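Local coordinates for hypothetical protein (Bacteroides fragilis, PDB 4JJA) that belongs to the DUF1343 (NamZ) family and may act as an exo-beta-N-acetylmuramidase on peptidoglycan, at residues A[23-29]-A[102-108]; A[93-99]-A[128-133]; A[123-127]-A[180-184]. All coordinates share one frame. Where two conformers were deposited one is given. Residues are numbered along the deposited sequence.

Contact 1: residues A[23-29]-A[102-108]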
loop_
_atom_site.group_PDB
_atom_site.type_symbol
_atom_site.label_atom_id
_atom_site.label_comp_id
_atom_site.label_asym_id
_atom_site.label_seq_id
_atom_site.Cartn_x
_atom_site.Cartn_y
_atom_site.Cartn_z
ATOM N N LYS A 23 -8.301 -27.106 10.917
ATOM C CA LYS A 23 -8.952 -25.837 11.198
ATOM C C LYS A 23 -9.828 -25.429 10.022
ATOM O O LYS A 23 -9.573 -25.768 8.856
ATOM C CB LYS A 23 -7.926 -24.735 11.468
ATOM C CG LYS A 23 -7.193 -24.896 12.826
ATOM C CD LYS A 23 -6.378 -23.646 13.143
ATOM C CE LYS A 23 -5.770 -23.680 14.527
ATOM N NZ LYS A 23 -4.787 -24.778 14.679
ATOM N N ARG A 24 -10.874 -24.682 10.322
ATOM C CA ARG A 24 -11.667 -24.031 9.299
ATOM C C ARG A 24 -10.980 -22.709 8.975
ATOM O O ARG A 24 -10.685 -21.935 9.859
ATOM C CB ARG A 24 -13.066 -23.774 9.813
ATOM C CG ARG A 24 -13.877 -25.032 10.164
ATOM C CD ARG A 24 -15.130 -24.654 10.933
ATOM N NE ARG A 24 -14.798 -24.022 12.244
ATOM C CZ ARG A 24 -15.589 -23.180 12.925
ATOM N NH1 ARG A 24 -16.762 -22.821 12.425
ATOM N NH2 ARG A 24 -15.204 -22.657 14.086
ATOM N N ILE A 25 -10.713 -22.472 7.695
ATOM C CA ILE A 25 -9.766 -21.428 7.279
ATOM C C ILE A 25 -10.475 -20.377 6.419
ATOM O O ILE A 25 -11.207 -20.695 5.482
ATOM C CB ILE A 25 -8.593 -22.048 6.474
ATOM C CG1 ILE A 25 -7.823 -23.066 7.324
ATOM C CG2 ILE A 25 -7.646 -20.943 5.915
ATOM C CD1 ILE A 25 -7.065 -24.053 6.508
ATOM N N ALA A 26 -10.274 -19.119 6.749
ATOM C CA ALA A 26 -10.599 -18.006 5.853
ATOM C C ALA A 26 -9.306 -17.382 5.382
ATOM O O ALA A 26 -8.322 -17.436 6.076
ATOM C CB ALA A 26 -11.416 -16.946 6.575
ATOM N N ILE A 27 -9.344 -16.774 4.203
ATOM C CA ILE A 27 -8.174 -16.112 3.615
ATOM C C ILE A 27 -8.527 -14.669 3.250
ATOM O O ILE A 27 -9.596 -14.429 2.656
ATOM C CB ILE A 27 -7.706 -16.824 2.382
ATOM C CG1 ILE A 27 -7.377 -18.286 2.659
ATOM C CG2 ILE A 27 -6.528 -16.097 1.764
ATOM C CD1 ILE A 27 -7.192 -19.070 1.423
ATOM N N PHE A 28 -7.627 -13.724 3.571
ATOM C CA PHE A 28 -7.668 -12.349 3.100
ATOM C C PHE A 28 -6.581 -12.219 2.077
ATOM O O PHE A 28 -5.388 -12.322 2.397
ATOM C CB PHE A 28 -7.476 -11.355 4.228
ATOM C CG PHE A 28 -7.318 -9.915 3.774
ATOM C CD1 PHE A 28 -8.337 -9.272 3.141
ATOM C CD2 PHE A 28 -6.158 -9.206 4.018
ATOM C CE1 PHE A 28 -8.198 -7.926 2.740
ATOM C CE2 PHE A 28 -5.997 -7.907 3.622
ATOM C CZ PHE A 28 -7.000 -7.271 2.984
ATOM N N SER A 29 -6.975 -12.007 0.835
ATOM C CA SER A 29 -6.041 -11.963 -0.267
ATOM C C SER A 29 -6.699 -11.356 -1.498
ATOM O O SER A 29 -7.833 -10.890 -1.441
ATOM C CB SER A 29 -5.549 -13.396 -0.562
ATOM O OG SER A 29 -4.471 -13.451 -1.472
ATOM N N PHE A 102 -15.245 -19.664 10.679
ATOM C CA PHE A 102 -13.828 -20.057 10.613
ATOM C C PHE A 102 -13.120 -19.964 11.937
ATOM O O PHE A 102 -13.547 -19.258 12.841
ATOM C CB PHE A 102 -13.059 -19.238 9.550
ATOM C CG PHE A 102 -12.934 -17.757 9.837
ATOM C CD1 PHE A 102 -13.908 -16.883 9.399
ATOM C CD2 PHE A 102 -11.839 -17.246 10.520
ATOM C CE1 PHE A 102 -13.805 -15.504 9.623
ATOM C CE2 PHE A 102 -11.706 -15.876 10.740
ATOM C CZ PHE A 102 -12.696 -14.999 10.302
ATOM N N ASP A 103 -11.996 -20.677 12.029
ATOM C CA ASP A 103 -11.139 -20.699 13.206
ATOM C C ASP A 103 -9.906 -19.791 13.039
ATOM O O ASP A 103 -9.413 -19.222 13.988
ATOM C CB ASP A 103 -10.615 -22.152 13.435
ATOM C CG ASP A 103 -11.717 -23.148 13.710
ATOM O OD1 ASP A 103 -12.491 -22.887 14.655
ATOM O OD2 ASP A 103 -11.857 -24.170 12.961
ATOM N N ILE A 104 -9.404 -19.682 11.818
ATOM C CA ILE A 104 -8.157 -18.986 11.553
ATOM C C ILE A 104 -8.306 -18.219 10.257
ATOM O O ILE A 104 -8.886 -18.701 9.312
ATOM C CB ILE A 104 -6.952 -19.947 11.534
ATOM C CG1 ILE A 104 -5.619 -19.192 11.446
ATOM C CG2 ILE A 104 -7.101 -20.972 10.458
ATOM C CD1 ILE A 104 -4.438 -20.024 11.996
ATOM N N LEU A 105 -7.843 -16.969 10.254
ATOM C CA LEU A 105 -7.790 -16.139 9.065
ATOM C C LEU A 105 -6.342 -16.015 8.616
ATOM O O LEU A 105 -5.465 -15.636 9.420
ATOM C CB LEU A 105 -8.304 -14.763 9.390
ATOM C CG LEU A 105 -8.190 -13.736 8.269
ATOM C CD1 LEU A 105 -9.046 -14.084 7.087
ATOM C CD2 LEU A 105 -8.597 -12.345 8.835
ATOM N N ILE A 106 -6.093 -16.314 7.336
ATOM C CA ILE A 106 -4.749 -16.143 6.731
ATOM C C ILE A 106 -4.728 -14.840 5.956
ATOM O O ILE A 106 -5.563 -14.640 5.109
ATOM C CB ILE A 106 -4.412 -17.285 5.780
ATOM C CG1 ILE A 106 -4.515 -18.621 6.480
ATOM C CG2 ILE A 106 -2.999 -17.124 5.271
ATOM C CD1 ILE A 106 -4.309 -19.808 5.587
ATOM N N VAL A 107 -3.735 -13.997 6.226
ATOM C CA VAL A 107 -3.423 -12.847 5.396
ATOM C C VAL A 107 -2.273 -13.221 4.442
ATOM O O VAL A 107 -1.209 -13.653 4.865
ATOM C CB VAL A 107 -3.002 -11.659 6.259
ATOM C CG1 VAL A 107 -2.474 -10.486 5.379
ATOM C CG2 VAL A 107 -4.121 -11.232 7.227
ATOM N N ASP A 108 -2.519 -13.064 3.147
ATOM C CA ASP A 108 -1.476 -13.296 2.135
ATOM C C ASP A 108 -1.728 -12.371 0.968
ATOM O O ASP A 108 -2.501 -12.694 0.084
ATOM C CB ASP A 108 -1.387 -14.765 1.664
ATOM C CG ASP A 108 -0.163 -15.015 0.752
ATOM O OD1 ASP A 108 0.941 -14.398 0.974
ATOM O OD2 ASP A 108 -0.291 -15.826 -0.224
#

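Contact 2: residues A[93-99]-A[128-133]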
loop_
_atom_site.group_PDB
_atom_site.type_symbol
_atom_site.label_atom_id
_atom_site.label_comp_id
_atom_site.label_asym_id
_atom_site.label_seq_id
_atom_site.Cartn_x
_atom_site.Cartn_y
_atom_site.Cartn_z
ATOM N N LYS A 93 -15.774 -4.176 7.903
ATOM C CA LYS A 93 -15.746 -5.408 8.696
ATOM C C LYS A 93 -16.579 -6.569 8.122
ATOM O O LYS A 93 -17.449 -6.369 7.237
ATOM C CB LYS A 93 -16.221 -5.142 10.144
ATOM C CG LYS A 93 -15.102 -4.990 11.174
ATOM C CD LYS A 93 -15.597 -5.167 12.594
ATOM C CE LYS A 93 -14.572 -4.644 13.594
ATOM N NZ LYS A 93 -14.851 -5.112 15.003
ATOM N N PRO A 94 -16.327 -7.785 8.651
ATOM C CA PRO A 94 -17.153 -8.966 8.405
ATOM C C PRO A 94 -18.366 -9.081 9.344
ATOM O O PRO A 94 -18.321 -8.622 10.495
ATOM C CB PRO A 94 -16.191 -10.125 8.709
ATOM C CG PRO A 94 -14.820 -9.498 8.799
ATOM C CD PRO A 94 -15.080 -8.167 9.344
ATOM N N SER A 95 -19.413 -9.754 8.865
ATOM C CA SER A 95 -20.586 -10.040 9.695
ATOM C C SER A 95 -20.268 -11.068 10.778
ATOM O O SER A 95 -19.306 -11.837 10.651
ATOM C CB SER A 95 -21.761 -10.562 8.846
ATOM O OG SER A 95 -21.479 -11.809 8.222
ATOM N N GLU A 96 -21.077 -11.069 11.835
ATOM C CA GLU A 96 -21.000 -12.087 12.903
ATOM C C GLU A 96 -21.126 -13.486 12.307
ATOM O O GLU A 96 -20.348 -14.387 12.678
ATOM C CB GLU A 96 -22.090 -11.875 13.974
ATOM C CG GLU A 96 -21.927 -12.798 15.217
ATOM C CD GLU A 96 -23.140 -12.859 16.158
ATOM O OE1 GLU A 96 -24.257 -12.468 15.738
ATOM O OE2 GLU A 96 -22.965 -13.328 17.323
ATOM N N ALA A 97 -22.067 -13.660 11.361
ATOM C CA ALA A 97 -22.275 -14.950 10.720
ATOM C C ALA A 97 -20.977 -15.440 10.093
ATOM O O ALA A 97 -20.595 -16.606 10.276
ATOM C CB ALA A 97 -23.412 -14.902 9.665
ATOM N N SER A 98 -20.263 -14.533 9.403
ATOM C CA SER A 98 -19.048 -14.923 8.703
ATOM C C SER A 98 -17.954 -15.267 9.704
ATOM O O SER A 98 -17.262 -16.238 9.522
ATOM C CB SER A 98 -18.575 -13.806 7.755
ATOM O OG SER A 98 -19.495 -13.650 6.696
HETATM N N MSE A 99 -17.844 -14.503 10.772
HETATM C CA MSE A 99 -16.815 -14.755 11.781
HETATM C C MSE A 99 -16.971 -16.106 12.440
HETATM O O MSE A 99 -15.996 -16.757 12.782
HETATM C CB MSE A 99 -16.837 -13.668 12.848
HETATM C CG MSE A 99 -16.545 -12.264 12.318
HETATM SE SE MSE A 99 -14.855 -12.093 11.455
HETATM C CE MSE A 99 -13.723 -12.663 12.932
ATOM N N ASP A 128 -9.356 -6.328 14.229
ATOM C CA ASP A 128 -10.333 -5.912 15.253
ATOM C C ASP A 128 -11.449 -6.979 15.429
ATOM O O ASP A 128 -11.757 -7.381 16.539
ATOM C CB ASP A 128 -10.915 -4.585 14.853
ATOM C CG ASP A 128 -11.765 -3.956 15.938
ATOM O OD1 ASP A 128 -11.298 -3.932 17.094
ATOM O OD2 ASP A 128 -12.795 -3.384 15.551
ATOM N N ALA A 129 -11.941 -7.466 14.301
ATOM C CA ALA A 129 -12.993 -8.485 14.298
ATOM C C ALA A 129 -12.466 -9.774 14.893
ATOM O O ALA A 129 -13.120 -10.423 15.704
ATOM C CB ALA A 129 -13.539 -8.685 12.919
ATOM N N CYS A 130 -11.285 -10.198 14.468
ATOM C CA CYS A 130 -10.707 -11.415 15.002
ATOM C C CYS A 130 -10.438 -11.320 16.501
ATOM O O CYS A 130 -10.665 -12.294 17.238
ATOM C CB CYS A 130 -9.459 -11.799 14.200
ATOM S SG CYS A 130 -9.768 -12.487 12.533
ATOM N N ALA A 131 -10.055 -10.141 16.958
ATOM C CA ALA A 131 -9.810 -9.910 18.365
ATOM C C ALA A 131 -11.129 -10.088 19.120
ATOM O O ALA A 131 -11.173 -10.795 20.136
ATOM C CB ALA A 131 -9.238 -8.502 18.645
ATOM N N GLU A 132 -12.190 -9.463 18.603
ATOM C CA GLU A 132 -13.502 -9.456 19.300
ATOM C C GLU A 132 -14.034 -10.896 19.368
ATOM O O GLU A 132 -14.671 -11.294 20.363
ATOM C CB GLU A 132 -14.459 -8.524 18.534
ATOM C CG GLU A 132 -15.847 -8.293 19.184
ATOM C CD GLU A 132 -16.762 -7.366 18.380
ATOM O OE1 GLU A 132 -16.334 -6.763 17.356
ATOM O OE2 GLU A 132 -17.955 -7.264 18.772
ATOM N N TYR A 133 -13.838 -11.680 18.311
ATOM C CA TYR A 133 -14.380 -13.042 18.194
ATOM C C TYR A 133 -13.404 -14.166 18.554
ATOM O O TYR A 133 -13.693 -15.340 18.330
ATOM C CB TYR A 133 -14.965 -13.261 16.784
ATOM C CG TYR A 133 -16.257 -12.536 16.569
ATOM C CD1 TYR A 133 -16.289 -11.208 16.213
ATOM C CD2 TYR A 133 -17.477 -13.192 16.798
ATOM C CE1 TYR A 133 -17.484 -10.529 16.036
ATOM C CE2 TYR A 133 -18.692 -12.522 16.631
ATOM C CZ TYR A 133 -18.685 -11.190 16.258
ATOM O OH TYR A 133 -19.874 -10.511 16.087
#

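Contact 3: residues A[123-127]-A[180-184]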
loop_
_atom_site.group_PDB
_atom_site.type_symbol
_atom_site.label_atom_id
_atom_site.label_comp_id
_atom_site.label_asym_id
_atom_site.label_seq_id
_atom_site.Cartn_x
_atom_site.Cartn_y
_atom_site.Cartn_z
HETATM N N MSE A 123 -6.804 -4.883 6.784
HETATM C CA MSE A 123 -6.200 -5.820 7.695
HETATM C C MSE A 123 -6.497 -5.424 9.141
HETATM O O MSE A 123 -6.824 -6.274 9.937
HETATM C CB MSE A 123 -4.685 -5.844 7.485
HETATM C CG MSE A 123 -3.968 -6.848 8.400
HETATM SE SE MSE A 123 -2.099 -6.970 8.176
HETATM C CE MSE A 123 -1.650 -5.311 8.987
ATOM N N VAL A 124 -6.403 -4.133 9.463
ATOM C CA VAL A 124 -6.713 -3.655 10.809
ATOM C C VAL A 124 -8.178 -3.941 11.175
ATOM O O VAL A 124 -8.457 -4.346 12.318
ATOM C CB VAL A 124 -6.378 -2.165 11.003
ATOM C CG1 VAL A 124 -6.944 -1.627 12.307
ATOM C CG2 VAL A 124 -4.890 -1.993 10.947
ATOM N N ARG A 125 -9.089 -3.759 10.218
ATOM C CA ARG A 125 -10.517 -4.095 10.393
ATOM C C ARG A 125 -10.677 -5.578 10.762
ATOM O O ARG A 125 -11.428 -5.961 11.661
ATOM C CB ARG A 125 -11.272 -3.781 9.082
ATOM C CG ARG A 125 -12.799 -3.777 9.151
ATOM C CD ARG A 125 -13.307 -2.332 9.352
ATOM N NE ARG A 125 -13.372 -1.605 8.089
ATOM C CZ ARG A 125 -12.979 -0.342 7.912
ATOM N NH1 ARG A 125 -12.474 0.353 8.926
ATOM N NH2 ARG A 125 -13.084 0.221 6.716
ATOM N N LEU A 126 -9.976 -6.436 10.026
ATOM C CA LEU A 126 -10.047 -7.855 10.265
ATOM C C LEU A 126 -9.391 -8.246 11.591
ATOM O O LEU A 126 -9.898 -9.142 12.287
ATOM C CB LEU A 126 -9.390 -8.570 9.106
ATOM C CG LEU A 126 -10.192 -8.534 7.805
ATOM C CD1 LEU A 126 -9.306 -8.991 6.649
ATOM C CD2 LEU A 126 -11.448 -9.433 7.945
HETATM N N MSE A 127 -8.310 -7.571 11.966
HETATM C CA MSE A 127 -7.703 -7.804 13.270
HETATM C C MSE A 127 -8.666 -7.451 14.390
HETATM O O MSE A 127 -8.730 -8.155 15.400
HETATM C CB MSE A 127 -6.419 -6.984 13.433
HETATM C CG MSE A 127 -5.267 -7.513 12.591
HETATM SE SE MSE A 127 -3.713 -6.350 12.702
HETATM C CE MSE A 127 -3.262 -6.721 14.521
ATOM N N ALA A 180 1.324 -5.428 11.579
ATOM C CA ALA A 180 0.326 -6.075 12.423
ATOM C C ALA A 180 0.824 -6.149 13.848
ATOM O O ALA A 180 0.049 -5.896 14.809
ATOM C CB ALA A 180 -0.021 -7.445 11.913
ATOM N N LEU A 181 2.078 -6.547 14.030
ATOM C CA LEU A 181 2.646 -6.615 15.363
ATOM C C LEU A 181 2.628 -5.257 16.059
ATOM O O LEU A 181 2.358 -5.158 17.274
ATOM C CB LEU A 181 4.058 -7.221 15.321
ATOM C CG LEU A 181 4.168 -8.671 14.807
ATOM C CD1 LEU A 181 5.622 -9.135 14.698
ATOM C CD2 LEU A 181 3.338 -9.650 15.671
HETATM N N MSE A 182 2.941 -4.207 15.310
HETATM C CA MSE A 182 2.902 -2.849 15.848
HETATM C C MSE A 182 1.508 -2.411 16.205
HETATM O O MSE A 182 1.304 -1.782 17.249
HETATM C CB MSE A 182 3.573 -1.868 14.893
HETATM C CG MSE A 182 3.658 -0.468 15.438
HETATM SE SE MSE A 182 4.830 0.600 14.281
HETATM C CE MSE A 182 5.293 1.959 15.613
ATOM N N VAL A 183 0.516 -2.712 15.375
ATOM C CA VAL A 183 -0.866 -2.396 15.695
ATOM C C VAL A 183 -1.277 -3.015 17.028
ATOM O O VAL A 183 -1.911 -2.340 17.837
ATOM C CB VAL A 183 -1.772 -2.906 14.542
ATOM C CG1 VAL A 183 -3.229 -2.982 14.954
ATOM C CG2 VAL A 183 -1.547 -2.048 13.289
ATOM N N ASN A 184 -0.864 -4.246 17.285
ATOM C CA ASN A 184 -1.135 -4.865 18.571
ATOM C C ASN A 184 -0.403 -4.112 19.655
ATOM O O ASN A 184 -1.044 -3.716 20.638
ATOM C CB ASN A 184 -0.754 -6.343 18.570
ATOM C CG ASN A 184 -1.865 -7.256 18.087
ATOM O OD1 ASN A 184 -3.058 -6.925 18.076
ATOM N ND2 ASN A 184 -1.456 -8.457 17.692
#

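Contact 1: residues A[23-29]-A[102-108]
The R24–D103 pair carries the strongest polar interaction here, a two-pronged salt bridge at the N-terminal ends of the two segments: R24 NH2 lies 2.8 Å from D103 OD1 and R24 NE 3.0 Å from D103 OD2. The same OD2 accepts the backbone N of R24 at 2.9 Å, so an aspartate with two acceptor oxygens fixes both the side chain and the main chain of its arginine. R24 O in turn receives D103 N (2.8 Å) and I104 N (3.2 Å). From there a regular parallel ladder runs on: A26 N to I104 O (2.9 Å), I106 N to A26 O (2.8 Å), F28 N to I106 O (2.7 Å) and D108 N to F28 O (3.1 Å). S29 OG closes the far end by donating to D108 O at 2.6 Å, while the D108 carboxylate turns to R142.

Around this ladder both faces are apolar. Branched I25, I27, I104 and I106 fill one face, with I25 CG2 3.5 Å from I106 CD1. On the other, small A26 lets the F102 ring lie close, with A26 CB 3.8 Å from the centroid of the F102 ring in a CH-pi contact, and F28 and L105 pack under helix 119-132. With strand 50-56 hydrogen-bonded to the other edge of 24-28, these are the two central strands of a six-stranded parallel sheet with the 3-2-1-4-5-6 order of a Rossmann-like fold.

Contact 2: residues A[93-99]-A[128-133]
A single lysine, K93, reaches two acids one helical turn apart: its NZ lies 2.7 Å from D128 OD2, in a weak hydrogen bond within a salt bridge, and 3.2 Å from E132 OE1. This salt-bridge network ties the loop leading into helix 96-99 to the C-terminal end of helix 119-132, in the Rossmann-like domain. D128 and E132 are spaced i, i+4, so both carboxylates can come to one long, flexible lysine at the surface. Deeper in, the contact turns apolar. A129 is small enough for P94 CD and the selenomethionine M99 to approach its CB, each at 3.9 Å (M99 through SE), and M99 CE lies 4.0 Å from C130 SG. S95 holds the N-cap position of the short helix, and M99 N bonds to S95 O (3.0 Å) one turn on; the CA-to-CB bond of M99 points toward 128-133. Y133, the first residue to leave helical backbone angles, offers a broad aromatic surface to M99: M99 CB sits over the ring face, 4.0 Å from the Y133 centroid in a CH-pi contact.

Contact 3: residues A[123-127]-A[180-184]
M123 opens this stretch of helix 119-132 by extending an unbranched side chain across to helix 176-185, where its CE comes within 4.0 Å of A180 CB. The short segments cross at -52°, with axes 11.1 Å apart, a spacing spanned in good part by the long selenomethionines. Next comes V124, whose CB points sideways; its CG2 still meets V183 CG2 at 4.1 Å, an apolar contact between two compact beta-branched residues. About 5 Å from the V124 side chain lies a bound glycerol, probably from the crystallisation liquor. R125 and L126 are out of reach of 180-184; R125 packs on K93, and L126 on P94 and, in the sheet, on F28 and L105.

M127 lies one turn after M123, joined to it by the helical bond from M127 N to M123 O (2.8 Å). It buries the most surface of the segment, with M127 SE 3.9 Å from A180 CB and M127 CE 3.4 Å from A180 O and 3.8 Å from V183 CG1. A180 suits its place because its single methyl accommodates both selenomethionines. The N184 amide spends its ND2 on C195 O, while M127 also packs on I137 and V197 of the sheet below.

No hydrogen bond crosses between the segments. Between them the contact rests on van der Waals packing and the burial of apolar surface, long selenomethionines set against small alanine and valine, on one face of a Rossmann-like sheet.

Helix 119-132 joins the three contacts. Strand 104-107 of contact 1 leads into it along the chain, and it supplies a segment to contacts 2 and 3, whose centres lie about 13 Å apart. Its inner surface rests on contact 1: L105 CD2 is 3.9 Å from C130 SG and F28 CG is 3.6 Å from L126 CD1. L126 also meets contact 2, with P94 CG 3.5 Å from L126 CD2. Contact 1 thus builds the centre of the sheet, and contacts 2 and 3 join the helix covering it to helix 96-99 and to helix 176-185. No catalytic site is established here; a glycerol, probably from the crystallisation liquor, lies near V124 at contact 3.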